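Long-range contacts in endonuclease and methylase LlaGI (Lactococcus lactis, PDB 5FFJ), which recognises a DNA sequence, probably methylates adenine in it, and as a Type ISP restriction-modification enzyme probably couples ATP-driven movement along DNA to cleavage: residues I73-R81 / S93-R104; T705-H715 / T745-Y753. One frame throughout, in Å; residues are numbered along the deposited sequence.

Contact 1: I73-R81 / S93-R104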
loop_
_atom_site.group_PDB
_atom_site.type_symbol
_atom_site.label_atom_id
_atom_site.label_comp_id
_atom_site.label_asym_id
_atom_site.label_seq_id
_atom_site.Cartn_x
_atom_site.Cartn_y
_atom_site.Cartn_z
ATOM N N ILE A 73 14.042 -26.419 46.993
ATOM C CA ILE A 73 13.672 -27.553 47.833
ATOM C C ILE A 73 12.403 -27.242 48.621
ATOM O O ILE A 73 11.587 -28.126 48.883
ATOM C CB ILE A 73 14.810 -27.932 48.815
ATOM C CG1 ILE A 73 14.508 -29.252 49.524
ATOM C CG2 ILE A 73 15.029 -26.840 49.857
ATOM C CD1 ILE A 73 14.509 -30.441 48.614
ATOM N N GLN A 74 12.250 -25.976 49.000
ATOM C CA GLN A 74 11.100 -25.527 49.774
ATOM C C GLN A 74 9.805 -25.737 49.001
ATOM O O GLN A 74 8.782 -26.107 49.576
ATOM C CB GLN A 74 11.250 -24.051 50.151
ATOM N N LEU A 75 9.857 -25.494 47.694
ATOM C CA LEU A 75 8.694 -25.688 46.835
ATOM C C LEU A 75 8.357 -27.172 46.701
ATOM O O LEU A 75 7.186 -27.545 46.683
ATOM C CB LEU A 75 8.926 -25.087 45.444
ATOM C CG LEU A 75 8.820 -23.579 45.214
ATOM C CD1 LEU A 75 9.621 -23.174 43.987
ATOM C CD2 LEU A 75 7.363 -23.223 45.031
ATOM N N LEU A 76 9.387 -28.012 46.597
ATOM C CA LEU A 76 9.194 -29.453 46.429
ATOM C C LEU A 76 8.364 -30.032 47.567
ATOM O O LEU A 76 7.486 -30.869 47.349
ATOM C CB LEU A 76 10.542 -30.180 46.357
ATOM C CG LEU A 76 10.485 -31.661 45.960
ATOM C CD1 LEU A 76 10.219 -31.814 44.473
ATOM C CD2 LEU A 76 11.765 -32.383 46.344
ATOM N N THR A 77 8.649 -29.578 48.782
ATOM C CA THR A 77 7.958 -30.066 49.969
ATOM C C THR A 77 6.585 -29.419 50.121
ATOM O O THR A 77 5.645 -30.049 50.605
ATOM C CB THR A 77 8.785 -29.801 51.240
ATOM O OG1 THR A 77 9.001 -28.393 51.390
ATOM C CG2 THR A 77 10.128 -30.511 51.161
ATOM N N GLN A 78 6.471 -28.159 49.709
ATOM C CA GLN A 78 5.203 -27.439 49.787
ATOM C C GLN A 78 4.174 -28.027 48.827
ATOM O O GLN A 78 2.972 -27.987 49.092
ATOM C CB GLN A 78 5.412 -25.953 49.485
ATOM C CG GLN A 78 6.085 -25.182 50.610
ATOM N N THR A 79 4.653 -28.574 47.714
ATOM C CA THR A 79 3.777 -29.172 46.712
ATOM C C THR A 79 3.434 -30.618 47.057
ATOM O O THR A 79 2.293 -31.043 46.893
ATOM C CB THR A 79 4.414 -29.135 45.310
ATOM O OG1 THR A 79 5.712 -29.744 45.354
ATOM C CG2 THR A 79 4.541 -27.701 44.816
ATOM N N LEU A 80 4.426 -31.370 47.530
ATOM C CA LEU A 80 4.224 -32.772 47.886
ATOM C C LEU A 80 3.164 -32.906 48.975
ATOM O O LEU A 80 2.268 -33.742 48.881
ATOM C CB LEU A 80 5.536 -33.406 48.356
ATOM C CG LEU A 80 5.485 -34.908 48.661
ATOM C CD1 LEU A 80 6.052 -35.717 47.505
ATOM C CD2 LEU A 80 6.214 -35.234 49.957
ATOM N N ARG A 81 3.274 -32.074 50.006
ATOM C CA ARG A 81 2.339 -32.105 51.123
ATOM C C ARG A 81 0.987 -31.531 50.720
ATOM O O ARG A 81 -0.058 -32.135 50.968
ATOM C CB ARG A 81 2.903 -31.321 52.310
ATOM C CG ARG A 81 4.218 -31.859 52.845
ATOM C CD ARG A 81 4.838 -30.905 53.849
ATOM N NE ARG A 81 6.122 -31.395 54.340
ATOM C CZ ARG A 81 6.896 -30.744 55.201
ATOM N NH1 ARG A 81 6.522 -29.564 55.676
ATOM N NH2 ARG A 81 8.047 -31.274 55.589
ATOM N N SER A 93 2.785 -40.730 46.005
ATOM C CA SER A 93 3.769 -39.667 45.826
ATOM C C SER A 93 5.195 -40.203 45.768
ATOM O O SER A 93 5.510 -41.241 46.352
ATOM C CB SER A 93 3.642 -38.640 46.955
ATOM O OG SER A 93 2.382 -37.995 46.901
ATOM N N MET A 94 6.045 -39.475 45.049
ATOM C CA MET A 94 7.460 -39.799 44.921
ATOM C C MET A 94 8.300 -38.532 44.958
ATOM O O MET A 94 8.041 -37.579 44.223
ATOM C CB MET A 94 7.729 -40.555 43.621
ATOM C CG MET A 94 7.835 -42.056 43.782
ATOM S SD MET A 94 8.249 -42.870 42.227
ATOM C CE MET A 94 8.301 -44.581 42.744
ATOM N N ALA A 95 9.303 -38.531 45.828
ATOM C CA ALA A 95 10.268 -37.446 45.900
ATOM C C ALA A 95 11.615 -37.925 45.384
ATOM O O ALA A 95 12.002 -39.068 45.627
ATOM C CB ALA A 95 10.397 -36.948 47.323
ATOM N N VAL A 96 12.321 -37.063 44.661
ATOM C CA VAL A 96 13.702 -37.344 44.298
ATOM C C VAL A 96 14.543 -36.146 44.722
ATOM O O VAL A 96 14.271 -35.005 44.340
ATOM C CB VAL A 96 13.862 -37.650 42.780
ATOM C CG1 VAL A 96 12.805 -38.632 42.311
ATOM C CG2 VAL A 96 13.753 -36.404 41.948
ATOM N N THR A 97 15.538 -36.408 45.564
ATOM C CA THR A 97 16.341 -35.358 46.184
ATOM C C THR A 97 17.430 -35.997 47.055
ATOM O O THR A 97 17.313 -37.159 47.459
ATOM C CB THR A 97 15.458 -34.396 47.045
ATOM O OG1 THR A 97 14.405 -33.844 46.245
ATOM C CG2 THR A 97 16.266 -33.248 47.615
ATOM N N SER A 98 18.494 -35.239 47.316
ATOM C CA SER A 98 19.580 -35.660 48.204
ATOM C C SER A 98 19.264 -35.365 49.678
ATOM O O SER A 98 20.170 -35.298 50.512
ATOM C CB SER A 98 20.883 -34.960 47.806
ATOM O OG SER A 98 20.741 -33.555 47.897
ATOM N N ASP A 99 17.981 -35.182 49.988
ATOM C CA ASP A 99 17.524 -34.979 51.365
ATOM C C ASP A 99 16.377 -35.932 51.676
ATOM O O ASP A 99 15.301 -35.832 51.088
ATOM C CB ASP A 99 17.078 -33.528 51.601
ATOM C CG ASP A 99 16.547 -33.299 53.011
ATOM O OD1 ASP A 99 17.364 -33.218 53.952
ATOM O OD2 ASP A 99 15.314 -33.190 53.177
ATOM N N ARG A 100 16.618 -36.859 52.600
ATOM C CA ARG A 100 15.602 -37.829 53.005
ATOM C C ARG A 100 14.430 -37.126 53.683
ATOM O O ARG A 100 13.272 -37.496 53.486
ATOM C CB ARG A 100 16.195 -38.883 53.950
ATOM C CG ARG A 100 15.182 -39.931 54.415
ATOM C CD ARG A 100 15.827 -41.016 55.263
ATOM N N ASP A 101 14.741 -36.106 54.478
ATOM C CA ASP A 101 13.725 -35.349 55.203
ATOM C C ASP A 101 12.766 -34.606 54.266
ATOM O O ASP A 101 11.709 -34.141 54.696
ATOM C CB ASP A 101 14.393 -34.352 56.159
ATOM C CG ASP A 101 14.969 -35.018 57.402
ATOM O OD1 ASP A 101 14.355 -35.976 57.916
ATOM O OD2 ASP A 101 16.035 -34.569 57.870
ATOM N N ALA A 102 13.133 -34.499 52.992
ATOM C CA ALA A 102 12.331 -33.759 52.017
ATOM C C ALA A 102 10.998 -34.457 51.703
ATOM O O ALA A 102 10.106 -33.852 51.107
ATOM C CB ALA A 102 13.135 -33.547 50.734
ATOM N N SER A 103 10.874 -35.729 52.089
ATOM C CA SER A 103 9.635 -36.495 51.894
ATOM C C SER A 103 8.911 -36.788 53.211
ATOM O O SER A 103 8.768 -37.946 53.614
ATOM C CB SER A 103 9.936 -37.809 51.172
ATOM O OG SER A 103 10.752 -38.654 51.964
ATOM N N ARG A 104 8.439 -35.726 53.857
ATOM C CA ARG A 104 7.851 -35.807 55.188
ATOM C C ARG A 104 6.798 -34.719 55.347
ATOM O O ARG A 104 6.605 -33.898 54.449
ATOM C CB ARG A 104 8.931 -35.661 56.267
ATOM C CG ARG A 104 9.995 -36.755 56.248
ATOM C CD ARG A 104 11.013 -36.615 57.381
ATOM N NE ARG A 104 11.980 -37.709 57.331
ATOM C CZ ARG A 104 11.789 -38.915 57.859
ATOM N NH1 ARG A 104 10.663 -39.202 58.500
ATOM N NH2 ARG A 104 12.731 -39.844 57.748
#

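Contact 2: T705-H715 / T745-Y753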
loop_
_atom_site.group_PDB
_atom_site.type_symbol
_atom_site.label_atom_id
_atom_site.label_comp_id
_atom_site.label_asym_id
_atom_site.label_seq_id
_atom_site.Cartn_x
_atom_site.Cartn_y
_atom_site.Cartn_z
ATOM N N THR A 705 -2.315 14.191 6.746
ATOM C CA THR A 705 -2.139 15.479 6.084
ATOM C C THR A 705 -1.304 16.431 6.944
ATOM O O THR A 705 -1.631 16.650 8.111
ATOM C CB THR A 705 -3.495 16.137 5.784
ATOM O OG1 THR A 705 -4.370 15.184 5.164
ATOM C CG2 THR A 705 -3.313 17.339 4.865
ATOM N N PRO A 706 -0.221 16.995 6.373
ATOM C CA PRO A 706 0.602 17.977 7.092
ATOM C C PRO A 706 -0.200 19.140 7.675
ATOM O O PRO A 706 -1.024 19.737 6.983
ATOM C CB PRO A 706 1.569 18.475 6.014
ATOM C CG PRO A 706 1.714 17.321 5.094
ATOM C CD PRO A 706 0.378 16.633 5.073
ATOM N N ILE A 707 0.054 19.449 8.943
ATOM C CA ILE A 707 -0.641 20.524 9.646
ATOM C C ILE A 707 -0.390 21.889 9.005
ATOM O O ILE A 707 -1.273 22.747 8.994
ATOM C CB ILE A 707 -0.211 20.566 11.130
ATOM C CG1 ILE A 707 -0.794 19.366 11.878
ATOM C CG2 ILE A 707 -0.674 21.856 11.805
ATOM C CD1 ILE A 707 0.075 18.869 13.015
ATOM N N GLU A 708 0.816 22.093 8.485
ATOM C CA GLU A 708 1.161 23.356 7.841
ATOM C C GLU A 708 0.304 23.577 6.596
ATOM O O GLU A 708 0.058 24.714 6.193
ATOM C CB GLU A 708 2.645 23.395 7.465
ATOM C CG GLU A 708 3.606 23.185 8.629
ATOM C CD GLU A 708 3.875 21.720 8.920
ATOM O OE1 GLU A 708 3.052 20.869 8.522
ATOM O OE2 GLU A 708 4.915 21.420 9.543
ATOM N N VAL A 709 -0.143 22.480 5.989
ATOM C CA VAL A 709 -1.000 22.539 4.810
ATOM C C VAL A 709 -2.447 22.817 5.211
ATOM O O VAL A 709 -3.092 23.714 4.669
ATOM C CB VAL A 709 -0.935 21.221 4.010
ATOM C CG1 VAL A 709 -2.015 21.176 2.927
ATOM C CG2 VAL A 709 0.446 21.037 3.402
ATOM N N VAL A 710 -2.944 22.021 6.154
ATOM C CA VAL A 710 -4.320 22.124 6.629
ATOM C C VAL A 710 -4.612 23.535 7.133
ATOM O O VAL A 710 -5.628 24.130 6.774
ATOM C CB VAL A 710 -4.597 21.097 7.755
ATOM C CG1 VAL A 710 -6.012 21.253 8.312
ATOM C CG2 VAL A 710 -4.389 19.674 7.246
ATOM N N ASP A 711 -3.713 24.065 7.955
ATOM C CA ASP A 711 -3.862 25.409 8.498
ATOM C C ASP A 711 -3.882 26.459 7.394
ATOM O O ASP A 711 -4.575 27.470 7.504
ATOM C CB ASP A 711 -2.730 25.721 9.482
ATOM C CG ASP A 711 -2.990 25.167 10.872
ATOM O OD1 ASP A 711 -3.792 24.219 11.001
ATOM O OD2 ASP A 711 -2.386 25.682 11.837
ATOM N N PHE A 712 -3.121 26.216 6.332
ATOM C CA PHE A 712 -2.952 27.213 5.283
ATOM C C PHE A 712 -4.268 27.549 4.585
ATOM O O PHE A 712 -4.551 28.721 4.330
ATOM C CB PHE A 712 -1.931 26.747 4.243
ATOM C CG PHE A 712 -1.700 27.743 3.140
ATOM C CD1 PHE A 712 -0.760 28.751 3.283
ATOM C CD2 PHE A 712 -2.430 27.677 1.965
ATOM C CE1 PHE A 712 -0.550 29.671 2.271
ATOM C CE2 PHE A 712 -2.225 28.594 0.952
ATOM C CZ PHE A 712 -1.283 29.592 1.105
ATOM N N ILE A 713 -5.069 26.533 4.273
ATOM C CA ILE A 713 -6.303 26.767 3.530
ATOM C C ILE A 713 -7.411 27.292 4.437
ATOM O O ILE A 713 -8.304 27.996 3.976
ATOM C CB ILE A 713 -6.803 25.496 2.802
ATOM C CG1 ILE A 713 -7.161 24.379 3.787
ATOM C CG2 ILE A 713 -5.756 25.010 1.823
ATOM C CD1 ILE A 713 -8.020 23.303 3.162
ATOM N N VAL A 714 -7.358 26.947 5.720
ATOM C CA VAL A 714 -8.335 27.453 6.679
ATOM C C VAL A 714 -8.254 28.975 6.755
ATOM O O VAL A 714 -9.261 29.665 6.590
ATOM C CB VAL A 714 -8.120 26.848 8.077
ATOM C CG1 VAL A 714 -8.977 27.563 9.114
ATOM C CG2 VAL A 714 -8.443 25.361 8.067
ATOM N N HIS A 715 -7.055 29.489 7.020
ATOM C CA HIS A 715 -6.807 30.924 6.968
ATOM C C HIS A 715 -7.200 31.483 5.606
ATOM O O HIS A 715 -7.818 32.543 5.510
ATOM C CB HIS A 715 -5.333 31.232 7.230
ATOM C CG HIS A 715 -4.897 31.004 8.645
ATOM N ND1 HIS A 715 -3.996 31.828 9.284
ATOM C CD2 HIS A 715 -5.220 30.037 9.537
ATOM C CE1 HIS A 715 -3.792 31.386 10.512
ATOM N NE2 HIS A 715 -4.521 30.300 10.691
ATOM N N THR A 745 -8.822 16.051 10.859
ATOM C CA THR A 745 -7.749 17.051 10.927
ATOM C C THR A 745 -8.217 18.424 10.449
ATOM O O THR A 745 -7.828 19.448 11.009
ATOM C CB THR A 745 -6.510 16.632 10.077
ATOM O OG1 THR A 745 -5.933 15.438 10.619
ATOM C CG2 THR A 745 -5.441 17.735 10.050
ATOM N N PHE A 746 -9.050 18.438 9.414
ATOM C CA PHE A 746 -9.530 19.686 8.829
ATOM C C PHE A 746 -10.646 20.326 9.656
ATOM O O PHE A 746 -11.127 21.408 9.322
ATOM C CB PHE A 746 -10.010 19.442 7.398
ATOM C CG PHE A 746 -8.899 19.325 6.400
ATOM C CD1 PHE A 746 -8.418 20.454 5.754
ATOM C CD2 PHE A 746 -8.337 18.094 6.100
ATOM C CE1 PHE A 746 -7.396 20.360 4.831
ATOM C CE2 PHE A 746 -7.313 17.990 5.174
ATOM C CZ PHE A 746 -6.840 19.128 4.540
ATOM N N ILE A 747 -11.051 19.650 10.728
ATOM C CA ILE A 747 -11.963 20.228 11.711
ATOM C C ILE A 747 -11.183 20.600 12.963
ATOM O O ILE A 747 -11.318 21.709 13.479
ATOM C CB ILE A 747 -13.105 19.260 12.089
ATOM C CG1 ILE A 747 -14.018 19.040 10.882
ATOM C CG2 ILE A 747 -13.908 19.809 13.283
ATOM C CD1 ILE A 747 -15.212 18.149 11.143
ATOM N N VAL A 748 -10.386 19.652 13.445
ATOM C CA VAL A 748 -9.535 19.857 14.610
ATOM C C VAL A 748 -8.767 21.168 14.509
ATOM O O VAL A 748 -8.689 21.929 15.471
ATOM C CB VAL A 748 -8.539 18.692 14.773
ATOM C CG1 VAL A 748 -7.457 19.034 15.793
ATOM C CG2 VAL A 748 -9.277 17.422 15.172
ATOM N N ARG A 749 -8.208 21.426 13.332
ATOM C CA ARG A 749 -7.431 22.637 13.100
ATOM C C ARG A 749 -8.326 23.840 12.804
ATOM O O ARG A 749 -7.879 24.985 12.882
ATOM C CB ARG A 749 -6.450 22.418 11.947
ATOM C CG ARG A 749 -5.443 21.298 12.194
ATOM C CD ARG A 749 -4.610 21.540 13.445
ATOM N NE ARG A 749 -3.947 22.840 13.421
ATOM C CZ ARG A 749 -3.188 23.313 14.405
ATOM N NH1 ARG A 749 -2.993 22.594 15.503
ATOM N NH2 ARG A 749 -2.624 24.507 14.293
ATOM N N THR A 750 -9.587 23.583 12.467
ATOM C CA THR A 750 -10.535 24.662 12.206
ATOM C C THR A 750 -11.053 25.254 13.514
ATOM O O THR A 750 -11.047 26.471 13.694
ATOM C CB THR A 750 -11.731 24.187 11.363
ATOM O OG1 THR A 750 -11.268 23.370 10.283
ATOM C CG2 THR A 750 -12.493 25.380 10.802
ATOM N N LEU A 751 -11.495 24.393 14.428
ATOM C CA LEU A 751 -11.966 24.845 15.735
ATOM C C LEU A 751 -10.811 25.440 16.542
ATOM O O LEU A 751 -11.031 26.236 17.452
ATOM C CB LEU A 751 -12.606 23.695 16.523
ATOM C CG LEU A 751 -13.868 23.025 15.967
ATOM C CD1 LEU A 751 -14.190 21.799 16.790
ATOM C CD2 LEU A 751 -15.058 23.962 15.972
ATOM N N THR A 752 -9.581 25.051 16.201
ATOM C CA THR A 752 -8.396 25.593 16.864
ATOM C C THR A 752 -8.175 27.015 16.393
ATOM O O THR A 752 -7.736 27.873 17.159
ATOM C CB THR A 752 -7.125 24.775 16.573
ATOM O OG1 THR A 752 -7.362 23.389 16.840
ATOM C CG2 THR A 752 -5.960 25.266 17.431
ATOM N N TYR A 753 -8.461 27.253 15.117
ATOM C CA TYR A 753 -8.401 28.601 14.570
ATOM C C TYR A 753 -9.417 29.449 15.332
ATOM O O TYR A 753 -9.088 30.525 15.829
ATOM C CB TYR A 753 -8.685 28.612 13.058
ATOM C CG TYR A 753 -8.378 29.932 12.360
ATOM C CD1 TYR A 753 -7.201 30.627 12.617
ATOM C CD2 TYR A 753 -9.258 30.469 11.424
ATOM C CE1 TYR A 753 -6.919 31.827 11.976
ATOM C CE2 TYR A 753 -8.980 31.666 10.776
ATOM C CZ TYR A 753 -7.812 32.338 11.055
ATOM O OH TYR A 753 -7.539 33.526 10.412
#

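Contact 1: I73-R81 / S93-R104
I73, L76 and L80 line the side of helix 73-86 that meets strand 91-96 and the turn after it, within a beta-alpha-beta crossover of a RecA-like, P-loop NTPase domain. The chain leaves strand 64-70, passes through this helix and returns as strand 91-96 at the edge of the parallel sheet, skipping one position, which strand 144-150 fills. Helix and strand segments run nearly antiparallel, at 173°, with axes 9.9 Å apart.

The apolar contacts follow the helix. I73 reaches out with CD1, which meets T97 CG2 at 3.5 Å and also touches the A102 methyl. L76 brings CD2 near the V96 carbonyl oxygen, and the T77 methyl, CG2, lies against A102 O, 3.3 Å away. L80 splits its two methyls between strand and turn: with CG anti to the backbone N (chi1 -176°), its CD1 lies 3.8 Å from S93 CB and its CD2 comes up to S103 CA. F148 of strand 144-150 packs beneath L76 and L80.

Polar bonds hold the turn and tie it to the helix. T77 OG1 bonds back to Q74 O. S103 OG donates to R100 O in the carbonyl plane and is also hydrogen-bonded to A121 N, while R104 NE forms a salt bridge with D101 OD1 at 3.0 Å. R81, its chain extended, sends NE to R104 O at 2.6 Å, and NH2 adds a weak second bond to that same oxygen.

Contact 2: T705-H715 / T745-Y753
H715 and Y753 lie face against face in an offset stack, centroids 4.1 Å apart and planes at 29°, with CE1 of the tyrosine over the imidazole. The F746 ring carries V710 on one face, CG2 in CH-pi contact 3.9 Å from its centroid, and meets I713 CD1 at its edge. I707 CG2 covers one face of the R749 guanidinium, whose edge belongs to D711. There NE bonds to OD1 at 2.8 Å and NH2 to OD2 at 2.7 Å, both on syn lone pairs, with the two flat groups nearly coplanar. Bends at chi2 and chi3 fold the arginine back to present this side. A leucine in place of R749 would probably leave the D711 carboxylate without its charged mate and free to turn.

The helices cross at -57° in what is probably a Rossmann-like methyltransferase domain. F746 ends a DPFTGTGTF sequence resembling the cofactor-binding motif I, and T705, whose CG2 touches F746, bonds through OG1 to N854 of an NPPY sequence. The side-on, two-bond pairing of R749 with D711 probably fixes the rotation of both carboxylate and guanidinium, and with it the helix spacing beside these probable active-site motifs.

How the contacts relate
From the N terminus, the chain first enters the helicase-like ATPase, where contact 1 closes a short loop: 11 residues, comprising the end of helix 73-86, a short connection and the start of strand 91-96, separate its halves. That tie fastens a crossover helix to the border of the seven-stranded parallel sheet. Much later, in the methyltransferase, contact 2 closes a wider loop of 29 residues that includes strand 736-738, and brings helix 707-725 against helix 745-760. The loops lie in series, neither nested nor crossed. The centres of contact 1 and contact 2 are about 71 Å apart, in separate domains. Contact 2 comes within about 6 Å of the bound DNA at its nearest atom, contact 1 only within about 49 Å.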